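Local coordinates for protein caspase-3 (Porites astreoides, PDB 6WI4) that probably cleaves target proteins after aspartate residues as a cysteine protease of the caspase family, acting in coral apoptosis, at residues I13-N19 with V54-Q60; A42-L46 with L173-E178. One frame throughout, in Å; residues are numbered along the deposited sequence.

Interaction 1 of 2, residues I13-N19 with V54-Q60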
ATOM      1  N   ILE A  13       1.759  13.593  -4.840  1.00  9.95           N
ATOM      2  CA  ILE A  13       0.669  12.823  -5.427  1.00  9.84           C
ATOM      3  C   ILE A  13       0.551  11.509  -4.676  1.00 10.12           C
ATOM      4  O   ILE A  13       1.563  10.903  -4.291  1.00 11.45           O
ATOM      5  CB  ILE A  13       0.911  12.588  -6.926  1.00 11.40           C
ATOM      6  CG1 ILE A  13       0.994  13.931  -7.663  1.00 15.52           C
ATOM      7  CG2 ILE A  13      -0.189  11.709  -7.534  1.00 12.59           C
ATOM      8  CD1 ILE A  13       1.604  13.820  -9.033  1.00 23.34           C
ATOM      9  N   ALA A  14      -0.688  11.064  -4.465  1.00 10.30           N
ATOM     10  CA  ALA A  14      -0.963   9.758  -3.872  1.00  9.22           C
ATOM     11  C   ALA A  14      -1.881   8.998  -4.815  1.00 11.15           C
ATOM     12  O   ALA A  14      -3.025   9.407  -5.030  1.00 12.21           O
ATOM     13  CB  ALA A  14      -1.605   9.892  -2.489  1.00 10.77           C
ATOM     14  N   VAL A  15      -1.388   7.914  -5.369  1.00  8.28           N
ATOM     15  CA  VAL A  15      -2.149   7.069  -6.285  1.00  8.56           C
ATOM     16  C   VAL A  15      -2.823   5.941  -5.512  1.00  9.20           C
ATOM     17  O   VAL A  15      -2.198   5.295  -4.663  1.00  9.08           O
ATOM     18  CB  VAL A  15      -1.230   6.489  -7.375  1.00 11.36           C
ATOM     19  CG1 VAL A  15      -1.996   5.482  -8.232  1.00 12.41           C
ATOM     20  CG2 VAL A  15      -0.626   7.604  -8.215  1.00 11.98           C
ATOM     21  N   ILE A  16      -4.095   5.683  -5.821  1.00  7.95           N
ATOM     22  CA  ILE A  16      -4.814   4.500  -5.342  1.00  7.63           C
ATOM     23  C   ILE A  16      -5.334   3.746  -6.550  1.00  9.16           C
ATOM     24  O   ILE A  16      -6.138   4.289  -7.319  1.00  9.99           O
ATOM     25  CB  ILE A  16      -5.986   4.862  -4.418  1.00  7.42           C
ATOM     26  CG1 ILE A  16      -5.495   5.653  -3.213  1.00  9.59           C
ATOM     27  CG2 ILE A  16      -6.735   3.599  -3.989  1.00  9.36           C
ATOM     28  CD1 ILE A  16      -6.651   6.274  -2.430  1.00 10.59           C
ATOM     29  N   ILE A  17      -4.913   2.496  -6.700  1.00  8.97           N
ATOM     30  CA  ILE A  17      -5.442   1.602  -7.719  1.00  9.38           C
ATOM     31  C   ILE A  17      -6.268   0.543  -7.007  1.00  9.76           C
ATOM     32  O   ILE A  17      -5.755  -0.193  -6.161  1.00 10.92           O
ATOM     33  CB  ILE A  17      -4.323   0.991  -8.571  1.00 10.05           C
ATOM     34  CG1 ILE A  17      -3.627   2.108  -9.367  1.00 11.20           C
ATOM     35  CG2 ILE A  17      -4.903  -0.057  -9.513  1.00 11.71           C
ATOM     36  CD1 ILE A  17      -2.329   1.687 -10.027  1.00 14.85           C
ATOM     37  N   ASN A  18      -7.555   0.487  -7.331  1.00  9.43           N
ATOM     38  CA  ASN A  18      -8.534  -0.327  -6.620  1.00 11.42           C
ATOM     39  C   ASN A  18      -9.088  -1.369  -7.586  1.00 10.61           C
ATOM     40  O   ASN A  18      -9.954  -1.051  -8.409  1.00 11.97           O
ATOM     41  CB  ASN A  18      -9.641   0.572  -6.080  1.00 11.05           C
ATOM     42  CG  ASN A  18     -10.721  -0.197  -5.374  1.00 11.34           C
ATOM     43  OD1 ASN A  18     -10.452  -0.919  -4.417  1.00 12.10           O
ATOM     44  ND2 ASN A  18     -11.963  -0.052  -5.844  1.00 12.48           N
ATOM     45  N   ASN A  19      -8.613  -2.611  -7.496  1.00 10.30           N
ATOM     46  CA  ASN A  19      -9.053  -3.663  -8.409  1.00 11.66           C
ATOM     47  C   ASN A  19     -10.052  -4.575  -7.701  1.00 11.89           C
ATOM     48  O   ASN A  19      -9.700  -5.317  -6.775  1.00 11.66           O
ATOM     49  CB  ASN A  19      -7.848  -4.424  -8.963  1.00 10.00           C
ATOM     50  CG  ASN A  19      -7.173  -3.671 -10.096  1.00 10.20           C
ATOM     51  OD1 ASN A  19      -7.655  -2.618 -10.530  1.00 12.88           O
ATOM     52  ND2 ASN A  19      -6.049  -4.198 -10.580  1.00 12.55           N
ATOM     53  N   VAL A  54      -4.774  13.256  -4.394  1.00 12.22           N
ATOM     54  CA  VAL A  54      -5.135  11.845  -4.506  1.00  9.37           C
ATOM     55  C   VAL A  54      -5.688  11.556  -5.894  1.00 12.21           C
ATOM     56  O   VAL A  54      -6.585  12.261  -6.375  1.00 12.67           O
ATOM     57  CB  VAL A  54      -6.154  11.462  -3.424  1.00 10.48           C
ATOM     58  CG1 VAL A  54      -6.604  10.026  -3.597  1.00 14.79           C
ATOM     59  CG2 VAL A  54      -5.540  11.684  -2.057  1.00 14.23           C
ATOM     60  N   ARG A  55      -5.154  10.517  -6.535  1.00 10.68           N
ATOM     61  CA  ARG A  55      -5.601  10.082  -7.854  1.00 11.43           C
ATOM     62  C   ARG A  55      -6.083   8.643  -7.739  1.00  9.80           C
ATOM     63  O   ARG A  55      -5.329   7.770  -7.292  1.00 12.59           O
ATOM     64  CB  ARG A  55      -4.470  10.211  -8.878  1.00 14.08           C
ATOM     65  CG  ARG A  55      -3.651  11.485  -8.744  1.00 18.12           C
ATOM     66  CD  ARG A  55      -4.227  12.653  -9.516  1.00 26.83           C
ATOM     67  NE  ARG A  55      -3.393  13.857  -9.396  1.00 28.59           N
ATOM     68  CZ  ARG A  55      -2.289  14.094 -10.107  1.00 29.41           C
ATOM     69  NH1 ARG A  55      -1.866  13.223 -11.014  1.00 28.54           N
ATOM     70  NH2 ARG A  55      -1.602  15.216  -9.922  1.00 26.67           N
ATOM     71  N   ILE A  56      -7.331   8.391  -8.123  1.00  8.36           N
ATOM     72  CA  ILE A  56      -8.005   7.120  -7.872  1.00  9.15           C
ATOM     73  C   ILE A  56      -8.353   6.466  -9.199  1.00 11.73           C
ATOM     74  O   ILE A  56      -8.947   7.105 -10.075  1.00 12.41           O
ATOM     75  CB  ILE A  56      -9.272   7.303  -7.015  1.00 10.71           C
ATOM     76  CG1 ILE A  56      -8.929   8.015  -5.710  1.00 13.80           C
ATOM     77  CG2 ILE A  56      -9.930   5.946  -6.743  1.00 15.17           C
ATOM     78  CD1 ILE A  56     -10.139   8.404  -4.890  1.00 14.67           C
ATOM     79  N   TYR A  57      -8.004   5.185  -9.332  1.00 11.14           N
ATOM     80  CA  TYR A  57      -8.321   4.379 -10.500  1.00 10.80           C
ATOM     81  C   TYR A  57      -8.945   3.069 -10.055  1.00 13.91           C
ATOM     82  O   TYR A  57      -8.513   2.482  -9.055  1.00 14.03           O
ATOM     83  CB  TYR A  57      -7.064   4.082 -11.326  1.00 10.68           C
ATOM     84  CG  TYR A  57      -6.455   5.289 -12.013  1.00 13.03           C
ATOM     85  CD1 TYR A  57      -5.499   6.085 -11.381  1.00 15.03           C
ATOM     86  CD2 TYR A  57      -6.823   5.615 -13.304  1.00 17.55           C
ATOM     87  CE1 TYR A  57      -4.945   7.194 -12.041  1.00 14.37           C
ATOM     88  CE2 TYR A  57      -6.280   6.698 -13.963  1.00 22.18           C
ATOM     89  CZ  TYR A  57      -5.349   7.481 -13.336  1.00 21.06           C
ATOM     90  OH  TYR A  57      -4.840   8.553 -14.043  1.00 25.50           O
ATOM     91  N   ASN A  58      -9.951   2.599 -10.791  1.00 10.57           N
ATOM     92  CA  ASN A  58     -10.625   1.345 -10.479  1.00 11.72           C
ATOM     93  C   ASN A  58     -10.489   0.351 -11.624  1.00 12.44           C
ATOM     94  O   ASN A  58     -10.592   0.726 -12.792  1.00 14.61           O
ATOM     95  CB  ASN A  58     -12.112   1.577 -10.188  1.00 11.27           C
ATOM     96  CG  ASN A  58     -12.336   2.502  -9.008  1.00 13.93           C
ATOM     97  OD1 ASN A  58     -12.158   2.103  -7.861  1.00 13.59           O
ATOM     98  ND2 ASN A  58     -12.732   3.741  -9.285  1.00 14.94           N
ATOM     99  N   ASN A  59     -10.280  -0.924 -11.279  1.00 13.43           N
ATOM    100  CA  ASN A  59     -10.285  -2.039 -12.237  1.00 10.58           C
ATOM    101  C   ASN A  59      -9.373  -1.771 -13.437  1.00 14.60           C
ATOM    102  O   ASN A  59      -9.814  -1.662 -14.585  1.00 15.45           O
ATOM    103  CB  ASN A  59     -11.718  -2.340 -12.694  1.00 10.95           C
ATOM    104  CG  ASN A  59     -12.568  -2.940 -11.597  1.00 14.60           C
ATOM    105  OD1 ASN A  59     -12.060  -3.455 -10.602  1.00 13.24           O
ATOM    106  ND2 ASN A  59     -13.882  -2.888 -11.780  1.00 23.44           N
ATOM    107  N   GLN A  60      -8.074  -1.684 -13.153  1.00 13.49           N
ATOM    108  CA  GLN A  60      -7.058  -1.388 -14.157  1.00 13.08           C
ATOM    109  C   GLN A  60      -6.353  -2.656 -14.621  1.00 12.21           C
ATOM    110  O   GLN A  60      -6.005  -3.513 -13.806  1.00 11.45           O
ATOM    111  CB  GLN A  60      -6.019  -0.422 -13.586  1.00 11.66           C
ATOM    112  CG  GLN A  60      -6.627   0.893 -13.126  1.00 12.62           C
ATOM    113  CD  GLN A  60      -7.144   1.725 -14.271  1.00 13.10           C
ATOM    114  OE1 GLN A  60      -6.368   2.248 -15.069  1.00 15.33           O
ATOM    115  NE2 GLN A  60      -8.470   1.864 -14.358  1.00 15.13           N
TER
HETATM  116  O   HOH W   1     -12.833  -1.309  -8.824  1.00 31.04           O
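Ile16 sits at the middle of the apolar part of this strand pair: its CD1 lies 3.9 Å from CG1 of Val54 and 4.4 Å from CG1 of Ile56, while CB of Ala14 comes within 4.3 Å of Val54 CG2. These residues share one face of the sheet, the one packed by helix 36-49 through Leu43 and Phe47. On the other face Ile17 CG1 meets Tyr57 CB at 4.4 Å, beneath helix 62-73, whose Ile68 touches Tyr57. Between the faces runs a regular parallel ladder. Arg55 N donates to Ala14 O (2.8 Å) and Arg55 O accepts from Ile16 N (2.8 Å); Tyr57 repeats the pattern, its N bonding Ile16 O at 2.9 Å and its O receiving Asn18 N at 2.8 Å. Helix 36-49 connects the two parallel strands, making a beta-alpha-beta unit of the caspase fold, with strand 53-58 as the outermost strand at this end of the six-stranded sheet. At the N-terminal end the Arg55 guanidinium lies with one face over CG1 of Ile13 and forms a salt bridge with Asp53. Toward the C-terminal end the chemistry turns polar. Asn18 ND2 donates to Asn58 OD1 at 3.0 Å; Thr36 and Arg40 of helix 36-49 bind the OD1 atoms of Asn18 and Asn58 respectively. The last ladder bond, Asn59 N to Asn18 O (2.9 Å), occurs where Asn59 takes positive phi and the chain turns out of the strand. Just beyond it, Asn19 OD1 accepts from Gln60 N at 2.8 Å, so a side chain continues the pairing once the strands have ended.

Interaction 2 of 2, residues A42-L46 with L173-E178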
ATOM      1  N   ALA A  42     -11.416   4.714   2.331  1.00  9.60           N
ATOM      2  CA  ALA A  42     -10.670   5.049   3.537  1.00 10.68           C
ATOM      3  C   ALA A  42      -9.283   5.592   3.202  1.00 10.44           C
ATOM      4  O   ALA A  42      -8.824   6.559   3.819  1.00 10.97           O
ATOM      5  CB  ALA A  42     -10.562   3.821   4.442  1.00 10.22           C
ATOM      6  N   LEU A  43      -8.592   4.979   2.238  1.00  9.48           N
ATOM      7  CA  LEU A  43      -7.269   5.480   1.867  1.00  9.12           C
ATOM      8  C   LEU A  43      -7.357   6.856   1.241  1.00  8.79           C
ATOM      9  O   LEU A  43      -6.480   7.700   1.464  1.00 10.84           O
ATOM     10  CB  LEU A  43      -6.589   4.528   0.887  1.00 10.82           C
ATOM     11  CG  LEU A  43      -5.965   3.279   1.476  1.00 13.17           C
ATOM     12  CD1 LEU A  43      -5.272   2.521   0.354  1.00 12.48           C
ATOM     13  CD2 LEU A  43      -4.971   3.618   2.590  1.00 12.24           C
ATOM     14  N   ALA A  44      -8.380   7.088   0.413  1.00  8.79           N
ATOM     15  CA  ALA A  44      -8.517   8.394  -0.219  1.00  9.62           C
ATOM     16  C   ALA A  44      -8.723   9.477   0.832  1.00 10.50           C
ATOM     17  O   ALA A  44      -8.099  10.542   0.768  1.00 11.64           O
ATOM     18  CB  ALA A  44      -9.666   8.368  -1.224  1.00 10.39           C
ATOM     19  N   LYS A  45      -9.567   9.198   1.825  1.00  9.68           N
ATOM     20  CA  LYS A  45      -9.803  10.141   2.910  1.00 11.83           C
ATOM     21  C   LYS A  45      -8.522  10.390   3.702  1.00 10.37           C
ATOM     22  O   LYS A  45      -8.171  11.542   3.998  1.00 12.60           O
ATOM     23  CB  LYS A  45     -10.917   9.595   3.808  1.00 13.00           C
ATOM     24  CG  LYS A  45     -11.266  10.468   4.995  1.00 17.52           C
ATOM     25  CD  LYS A  45     -12.410   9.869   5.819  1.00 19.27           C
ATOM     26  CE  LYS A  45     -12.606  10.666   7.107  1.00 20.34           C
ATOM     27  NZ  LYS A  45     -13.714  10.112   7.927  1.00 34.08           N
ATOM     28  N   LEU A  46      -7.775   9.323   3.994  1.00  9.98           N
ATOM     29  CA  LEU A  46      -6.539   9.453   4.756  1.00 10.87           C
ATOM     30  C   LEU A  46      -5.484  10.242   3.986  1.00  9.96           C
ATOM     31  O   LEU A  46      -4.870  11.167   4.525  1.00 11.11           O
ATOM     32  CB  LEU A  46      -6.008   8.065   5.113  1.00 10.09           C
ATOM     33  CG  LEU A  46      -4.615   8.069   5.732  1.00 11.86           C
ATOM     34  CD1 LEU A  46      -4.611   8.819   7.066  1.00 14.68           C
ATOM     35  CD2 LEU A  46      -4.089   6.649   5.900  1.00 12.62           C
ATOM     36  N   LEU A 173      -4.490   0.392   9.222  1.00 10.38           N
ATOM     37  CA  LEU A 173      -3.645   1.508   8.823  1.00 11.14           C
ATOM     38  C   LEU A 173      -4.385   2.831   8.974  1.00 11.67           C
ATOM     39  O   LEU A 173      -3.841   3.797   9.519  1.00 11.75           O
ATOM     40  CB  LEU A 173      -3.155   1.307   7.388  1.00 11.97           C
ATOM     41  CG  LEU A 173      -2.024   2.233   6.952  1.00 14.97           C
ATOM     42  CD1 LEU A 173      -0.979   1.473   6.167  1.00 20.05           C
ATOM     43  CD2 LEU A 173      -2.593   3.390   6.163  1.00 19.58           C
ATOM     44  N   THR A 174      -5.636   2.895   8.510  1.00 12.54           N
ATOM     45  CA  THR A 174      -6.341   4.169   8.624  1.00 15.43           C
ATOM     46  C   THR A 174      -6.621   4.514  10.087  1.00 12.39           C
ATOM     47  O   THR A 174      -6.486   5.676  10.482  1.00 16.91           O
ATOM     48  CB  THR A 174      -7.617   4.149   7.773  1.00 21.81           C
ATOM     49  OG1 THR A 174      -8.490   3.115   8.221  1.00 24.44           O
ATOM     50  CG2 THR A 174      -7.267   3.896   6.323  1.00 20.40           C
ATOM     51  N   LYS A 175      -6.938   3.516  10.919  1.00 12.81           N
ATOM     52  CA  LYS A 175      -7.159   3.773  12.341  1.00 13.80           C
ATOM     53  C   LYS A 175      -5.891   4.285  13.012  1.00 15.12           C
ATOM     54  O   LYS A 175      -5.909   5.312  13.701  1.00 16.68           O
ATOM     55  CB  LYS A 175      -7.652   2.505  13.033  1.00 18.55           C
ATOM     56  CG  LYS A 175      -7.923   2.667  14.517  1.00 22.53           C
ATOM     57  CD  LYS A 175      -8.802   1.526  15.028  1.00 27.87           C
ATOM     58  N   VAL A 176      -4.767   3.593  12.809  1.00 11.06           N
ATOM     59  CA  VAL A 176      -3.528   4.010  13.461  1.00 11.09           C
ATOM     60  C   VAL A 176      -3.069   5.368  12.947  1.00 10.63           C
ATOM     61  O   VAL A 176      -2.634   6.224  13.728  1.00 12.41           O
ATOM     62  CB  VAL A 176      -2.426   2.951  13.273  1.00 10.72           C
ATOM     63  CG1 VAL A 176      -1.080   3.502  13.746  1.00 12.81           C
ATOM     64  CG2 VAL A 176      -2.760   1.673  14.029  1.00 11.82           C
ATOM     65  N   PHE A 177      -3.127   5.586  11.627  1.00 10.66           N
ATOM     66  CA  PHE A 177      -2.629   6.846  11.086  1.00 11.50           C
ATOM     67  C   PHE A 177      -3.515   8.009  11.518  1.00 13.85           C
ATOM     68  O   PHE A 177      -3.008   9.098  11.807  1.00 13.86           O
ATOM     69  CB  PHE A 177      -2.544   6.794   9.559  1.00 12.13           C
ATOM     70  CG  PHE A 177      -1.283   6.138   9.013  1.00 10.22           C
ATOM     71  CD1 PHE A 177      -0.792   4.947   9.544  1.00  9.58           C
ATOM     72  CD2 PHE A 177      -0.608   6.702   7.927  1.00 11.07           C
ATOM     73  CE1 PHE A 177       0.357   4.336   9.014  1.00 10.37           C
ATOM     74  CE2 PHE A 177       0.513   6.097   7.389  1.00 12.29           C
ATOM     75  CZ  PHE A 177       1.012   4.915   7.933  1.00 11.66           C
ATOM     76  N   GLU A 178      -4.838   7.800  11.573  1.00 13.61           N
ATOM     77  CA  GLU A 178      -5.714   8.860  12.066  1.00 16.14           C
ATOM     78  C   GLU A 178      -5.351   9.242  13.491  1.00 16.16           C
ATOM     79  O   GLU A 178      -5.296  10.429  13.831  1.00 19.30           O
ATOM     80  CB  GLU A 178      -7.181   8.430  12.007  1.00 18.41           C
ATOM     81  CG  GLU A 178      -7.787   8.471  10.628  1.00 23.61           C
ATOM     82  CD  GLU A 178      -9.302   8.466  10.665  1.00 23.44           C
ATOM     83  OE1 GLU A 178      -9.905   9.217   9.880  1.00 26.23           O
ATOM     84  OE2 GLU A 178      -9.883   7.715  11.482  1.00 32.46           O
TER
HETATM   85  O   HOH W   2     -12.449   7.625   9.062  1.00 30.94           O
HETATM   86  O   HOH W   3     -12.001  10.671  10.601  1.00 36.57           O
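Leu46 reaches across to helix 168-180 and lies over Leu173, CD2 to CD2 at 3.6 Å, while its CD1 rests 3.8 Å from CB of Phe177. Leu173 and Phe177 are one turn apart, so the leucine spans successive turns of the facing helix. Its CD2 also comes within 4.2 Å of Thr174 CG2, and it approaches the Phe177 ring obliquely. One turn earlier on its own helix, Ala42 offers only a methyl group, and Thr174 fills the space in front of it: Ala42 CB to Thr174 CG2 is 3.8 Å. The threonine hydroxyl lies back on its own helix, within hydrogen-bonding reach of the carbonyl oxygens of Gln171, its stronger partner, and Ile170, which leaves CG2 facing Ala42. Deeper in, Leu43 CD2 approaches Leu173 CD2 at 4.3 Å, and Leu43 continues down onto Ile16, Ser86 and Leu88 of the central strands. The solvent edge is different in kind. Lys45 NZ and Glu178 OE1 stand 4.4 Å apart, too far for a salt bridge, and water fills the gap: one water lies 3.0 Å from Lys45 NZ and 3.1 Å from Glu178 OE1, and a second bonds Glu178 OE1 at 2.7 Å and Lys45 NZ weakly at 3.2 Å. The two segments run nearly parallel, their axes 10.3 Å apart and inclined by 19°; at this spacing Leu46 bridges the gap. Val176, out of reach of 42-46, packs on helix 186-197, which Phe177 also touches. Such side-by-side helices lying along a central beta-sheet are characteristic of the three-layer alpha/beta/alpha caspase fold.

Helix 36-49 connects the two contacts: it joins the paired strands of interaction 1 along the chain and supplies one partner of interaction 2. Ile16 marks where they meet, its CD1 lying 3.4 Å from Ala44 N and 3.7 Å from Leu43 CB, while Ile56 CD1 touches Ala44 CB at 3.7 Å. Interaction 1 builds the sheet itself, mainly through backbone hydrogen bonds with asparagine side chains adding to them at the C-terminal end, burying 653 Å² between segments close in sequence; strand 13-18 is buried, strand 53-58 more open. Interaction 2 buries 293 Å², links distant parts of the chain and relies on side chains alone: an apolar inner side and a charged, water-bridged outer edge.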